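Local coordinates for protein cytosolic phospholipase A2 delta (Homo sapiens, PDB 5IZ5) that hydrolyses glycerophospholipids at the sn-2 position in a calcium-dependent manner, with a preference for linoleic acid there, and binds lipid membranes through an N-terminal C2 domain, at residues R605-Q611 against T641-L647; A312-D316 against L804-L808. The protein carries 3 engineered substitutions. All blocks are in the same frame, centred on the assembly; numbering follows the deposited sequence.

Contact 1. Residues R605-Q611 against T641-L647; sequences RSPNFLQ and TPKEPRL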
# COMPACT_ATOMS: atom_id res chain seq x y z
N ARG B 605 -4.38 9.80 1.70
CA ARG B 605 -3.94 9.53 3.07
C ARG B 605 -4.76 8.40 3.71
O ARG B 605 -5.53 8.60 4.65
CB ARG B 605 -3.97 10.82 3.90
CG ARG B 605 -2.81 11.73 3.52
CD ARG B 605 -2.89 13.09 4.18
NE ARG B 605 -1.68 13.88 3.92
CZ ARG B 605 -1.39 15.02 4.55
NH1 ARG B 605 -2.20 15.52 5.47
NH2 ARG B 605 -0.26 15.66 4.25
N SER B 606 -4.53 7.20 3.21
CA SER B 606 -5.35 6.06 3.56
C SER B 606 -5.07 5.59 4.98
O SER B 606 -3.91 5.48 5.37
CB SER B 606 -5.11 4.91 2.60
OG SER B 606 -5.55 5.27 1.30
N PRO B 607 -6.13 5.33 5.76
CA PRO B 607 -5.92 4.74 7.07
C PRO B 607 -5.15 3.43 6.97
O PRO B 607 -5.41 2.63 6.06
CB PRO B 607 -7.34 4.49 7.57
CG PRO B 607 -8.16 5.53 6.89
CD PRO B 607 -7.54 5.65 5.52
N ASN B 608 -4.20 3.23 7.87
CA ASN B 608 -3.35 2.05 7.84
C ASN B 608 -4.00 0.87 8.56
O ASN B 608 -4.12 0.88 9.78
CB ASN B 608 -2.01 2.38 8.49
CG ASN B 608 -1.06 1.21 8.47
OD1 ASN B 608 -1.28 0.21 7.78
ND2 ASN B 608 0.04 1.34 9.19
N PHE B 609 -4.39 -0.15 7.81
CA PHE B 609 -4.98 -1.35 8.40
C PHE B 609 -4.03 -2.14 9.32
O PHE B 609 -4.46 -2.98 10.09
CB PHE B 609 -5.62 -2.27 7.33
CG PHE B 609 -4.71 -2.66 6.20
CD1 PHE B 609 -3.87 -3.76 6.29
CD2 PHE B 609 -4.73 -1.95 5.00
CE1 PHE B 609 -3.05 -4.12 5.23
CE2 PHE B 609 -3.91 -2.30 3.95
CZ PHE B 609 -3.07 -3.39 4.07
N LEU B 610 -2.73 -1.85 9.24
CA LEU B 610 -1.76 -2.44 10.15
C LEU B 610 -1.61 -1.70 11.48
O LEU B 610 -0.87 -2.15 12.35
CB LEU B 610 -0.38 -2.50 9.48
CG LEU B 610 -0.28 -3.22 8.13
CD1 LEU B 610 1.18 -3.30 7.70
CD2 LEU B 610 -0.89 -4.61 8.20
N GLN B 611 -2.31 -0.57 11.66
CA GLN B 611 -2.09 0.30 12.82
C GLN B 611 -2.08 -0.44 14.16
O GLN B 611 -2.98 -1.22 14.46
CB GLN B 611 -3.14 1.43 12.88
CG GLN B 611 -2.89 2.40 14.03
CD GLN B 611 -3.82 3.60 14.05
OE1 GLN B 611 -4.76 3.70 13.27
NE2 GLN B 611 -3.56 4.51 14.96
N THR B 641 6.19 0.47 9.24
CA THR B 641 4.82 0.91 8.93
C THR B 641 3.72 0.58 9.98
O THR B 641 2.76 1.36 10.10
CB THR B 641 4.38 0.41 7.53
OG1 THR B 641 5.26 0.94 6.54
CG2 THR B 641 2.95 0.82 7.18
N PRO B 642 3.84 -0.55 10.71
CA PRO B 642 2.76 -0.92 11.63
C PRO B 642 2.35 0.19 12.60
O PRO B 642 1.17 0.32 12.90
CB PRO B 642 3.35 -2.11 12.38
CG PRO B 642 4.23 -2.76 11.37
CD PRO B 642 4.87 -1.60 10.65
N LYS B 643 3.30 1.00 13.04
CA LYS B 643 3.00 2.06 13.99
C LYS B 643 2.39 3.33 13.38
O LYS B 643 1.99 4.22 14.13
CB LYS B 643 4.20 2.32 14.91
CG LYS B 643 4.79 3.72 14.99
CD LYS B 643 5.80 4.00 13.90
CE LYS B 643 6.29 5.44 13.99
NZ LYS B 643 7.18 5.79 12.84
N GLU B 644 2.26 3.40 12.05
CA GLU B 644 1.68 4.58 11.42
C GLU B 644 0.15 4.49 11.39
O GLU B 644 -0.42 3.43 11.06
CB GLU B 644 2.24 4.75 10.00
CG GLU B 644 3.76 4.85 9.96
CD GLU B 644 4.30 6.17 10.50
OE1 GLU B 644 5.53 6.29 10.60
OE2 GLU B 644 3.52 7.08 10.85
N PRO B 645 -0.53 5.59 11.74
CA PRO B 645 -1.98 5.65 11.53
C PRO B 645 -2.38 5.69 10.06
O PRO B 645 -3.50 5.30 9.74
CB PRO B 645 -2.41 6.96 12.21
CG PRO B 645 -1.25 7.42 13.02
CD PRO B 645 -0.02 6.76 12.48
N ARG B 646 -1.48 6.12 9.18
CA ARG B 646 -1.83 6.30 7.77
C ARG B 646 -0.77 5.76 6.80
O ARG B 646 0.38 5.53 7.16
CB ARG B 646 -2.09 7.78 7.48
CG ARG B 646 -3.40 8.30 8.05
CD ARG B 646 -3.70 9.74 7.69
NE ARG B 646 -2.53 10.58 7.88
CZ ARG B 646 -2.10 11.06 9.05
NH1 ARG B 646 -2.75 10.80 10.19
NH2 ARG B 646 -1.01 11.81 9.07
N LEU B 647 -1.21 5.54 5.57
CA LEU B 647 -0.35 5.13 4.47
C LEU B 647 -0.23 6.26 3.48
O LEU B 647 -1.04 7.19 3.49
CB LEU B 647 -0.96 3.92 3.76
CG LEU B 647 -1.25 2.71 4.64
CD1 LEU B 647 -1.95 1.64 3.81
CD2 LEU B 647 0.03 2.18 5.25
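Asn608 faces residues 641-647 and grips them with both backbone and side chain. Its amide N donates to Pro645 O at 2.9 Å, from above the carbonyl plane. Its side-chain ND2 donates to Glu644 O at 2.8 Å, with 151° at the hydrogen. The donor sits 24° from the plane of that carbonyl, and Glu644 O is itself tilted from the Asn608 amide plane. CG stands anti to the backbone N (chi1 -179°), which carries the amide across to Glu644. Leu647 CD2 packs 3.5 Å from Asn608 CG, and the two side chains cross at about a right angle. Beyond Pro607, Leu647 N donates to Ser606 O at 2.7 Å, nearly along the C=O axis. The backbones of Pro607 and Arg646 are thus joined by a single beta bridge. At the other end, the extended chain of Gln611 crosses Pro645 at a slant, its CD near Pro645 CA, and the Gln611 CA-H points at Pro642 O.

The second shell fixes the Asn608 amide. Leu610 N donates to OD1 at 2.9 Å from well above the amide plane, so both ends of the amide are bonded. An alanine here would remove both of these side-chain bonds, and would probably leave Leu610 N and Glu644 O without these mates and the turn less firmly set. Phe494 of strand 492-494 packs on Leu610, Thr641 and Leu647. Thr641 OG1 is hydrogen-bonded to Glu483.

Residues 608-611 form a type I beta turn, closed by Gln611 N to Asn608 O at 3.0 Å. The bond from Leu610 N to OD1 makes Asn608 the head of an Asx turn, whose side chain also ties two loops of the PLA2c region together.

Contact 2. Residues A312-D316 against L804-L808; sequences ALQLD and LRTAL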
# COMPACT_ATOMS: atom_id res chain seq x y z
N ALA B 312 -5.36 -26.14 -27.11
CA ALA B 312 -4.36 -25.27 -27.75
C ALA B 312 -3.09 -26.02 -28.17
O ALA B 312 -2.51 -25.71 -29.21
CB ALA B 312 -4.00 -24.13 -26.82
N LEU B 313 -2.67 -26.99 -27.37
CA LEU B 313 -1.49 -27.80 -27.68
C LEU B 313 -1.84 -29.13 -28.35
O LEU B 313 -0.95 -29.92 -28.66
CB LEU B 313 -0.67 -28.03 -26.41
CG LEU B 313 0.42 -27.01 -26.03
CD1 LEU B 313 0.13 -25.61 -26.54
CD2 LEU B 313 0.63 -26.99 -24.53
N GLN B 314 -3.13 -29.38 -28.58
CA GLN B 314 -3.60 -30.64 -29.15
C GLN B 314 -3.00 -31.81 -28.38
O GLN B 314 -2.40 -32.70 -28.97
CB GLN B 314 -3.26 -30.71 -30.65
CG GLN B 314 -3.95 -29.67 -31.51
CD GLN B 314 -5.45 -29.91 -31.64
OE1 GLN B 314 -6.22 -29.66 -30.71
NE2 GLN B 314 -5.87 -30.40 -32.81
N LEU B 315 -3.17 -31.79 -27.06
CA LEU B 315 -2.55 -32.77 -26.18
C LEU B 315 -3.25 -34.12 -26.25
O LEU B 315 -4.48 -34.20 -26.21
CB LEU B 315 -2.54 -32.29 -24.72
CG LEU B 315 -1.71 -31.05 -24.37
CD1 LEU B 315 -1.90 -30.70 -22.90
CD2 LEU B 315 -0.24 -31.26 -24.67
N ASP B 316 -2.42 -35.17 -26.32
CA ASP B 316 -2.86 -36.56 -26.25
C ASP B 316 -3.91 -36.76 -25.16
O ASP B 316 -5.09 -37.02 -25.44
CB ASP B 316 -1.63 -37.46 -26.00
CG ASP B 316 -0.49 -36.73 -25.26
OD1 ASP B 316 0.21 -35.91 -25.90
OD2 ASP B 316 -0.30 -36.97 -24.05
N LEU B 804 4.63 -22.63 -23.58
CA LEU B 804 3.62 -23.40 -22.87
C LEU B 804 4.00 -24.88 -22.79
O LEU B 804 3.84 -25.50 -21.74
CB LEU B 804 2.24 -23.24 -23.52
CG LEU B 804 1.55 -21.90 -23.24
CD1 LEU B 804 0.39 -21.69 -24.20
CD2 LEU B 804 1.09 -21.81 -21.80
N ARG B 805 4.52 -25.44 -23.89
CA ARG B 805 4.98 -26.83 -23.90
C ARG B 805 6.13 -27.04 -22.92
O ARG B 805 6.14 -28.01 -22.18
CB ARG B 805 5.42 -27.27 -25.30
CG ARG B 805 4.27 -27.51 -26.25
CD ARG B 805 4.72 -28.14 -27.55
NE ARG B 805 3.59 -28.32 -28.46
CZ ARG B 805 2.67 -29.28 -28.34
NH1 ARG B 805 2.73 -30.18 -27.37
NH2 ARG B 805 1.67 -29.33 -29.22
N THR B 806 7.10 -26.12 -22.94
CA THR B 806 8.22 -26.19 -22.01
C THR B 806 7.75 -26.05 -20.56
O THR B 806 8.19 -26.80 -19.69
CB THR B 806 9.26 -25.09 -22.29
OG1 THR B 806 9.58 -25.09 -23.69
CG2 THR B 806 10.52 -25.32 -21.48
N ALA B 807 6.85 -25.11 -20.32
CA ALA B 807 6.26 -24.92 -18.99
C ALA B 807 5.60 -26.20 -18.53
O ALA B 807 5.71 -26.59 -17.37
CB ALA B 807 5.26 -23.78 -19.01
N LEU B 808 4.90 -26.86 -19.46
CA LEU B 808 4.24 -28.13 -19.18
C LEU B 808 5.25 -29.20 -18.78
O LEU B 808 5.09 -29.86 -17.76
CB LEU B 808 3.43 -28.57 -20.40
CG LEU B 808 2.38 -29.66 -20.19
CD1 LEU B 808 1.33 -29.22 -19.18
CD2 LEU B 808 1.71 -29.99 -21.52
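Leu313, Leu315, Leu804 and Leu808 form the apolar centre of this contact. Leu315 and Leu808 meet tip to tip. Leu808 CD2 lies 3.9 Å from Leu315 CD2 and is equally close to CD1, so one methyl meets both branches of its partner. Leu808 CG stands anti to the backbone N (chi1 -164°), which sends the side chain across to Leu315. Leu313 CD2 is 4.2 Å from Leu804 CB. The same methyl lies more loosely against Leu808 CD2, at 4.4 Å. Leu804 and Leu808 are one helical turn apart, so both can face residues 312-316. Leu808 also packs on Leu319, Glu323 and Pro325.

Arg805 lies at the edge of this cluster. Its chain is extended from CG to NE and slides past Leu313 in the opposite direction. Leu313 CG touches the aliphatic part at Arg805 CG, 3.9 Å away. It also sits over the centre of one face of the guanidinium, 3.9 Å above the plane. Leu315 CD2 approaches the same group obliquely.

The polar link is Arg805 NH2 to Leu313 O at 2.7 Å. The bond is short but weak, because the angle at the hydrogen is 130°. Leu313 lies near the C-terminal end of helix 292-313, and Gln314 leaves helical geometry with positive phi. Asp316 OD1 stays 6.4 Å from Arg805 NH1, too far for a salt bridge.

The chemistry is mostly apolar. Leucine side chains join the end region of helix 292-313 and the loop after it to helix 797-810. Arg805 adds hydrocarbon contact and one bent bond to a carbonyl near a helix end, where the helix dipole would probably suit its positive charge.

In the fold
Contacts 1 and 2 both fall within the PLA2c range but lie far apart. Their centres are 46 Å from each other, and their nearest atoms are about 32 Å apart. Both segments of contact 1 come between the two segments of contact 2 along the chain. Contact 1 joins two loops near strands 463-471, 492-494 and 499-501 of the mixed sheet, its centre about 9 Å from the centre of the chain. The centre of contact 2 is about 37 Å from the chain centre. Contact 2 joins the end region of helix 292-313 and the loop after it to helix 797-810. It thus brings together, at the periphery, chain from near the two ends of the range. Neither contact lies at an annotated site.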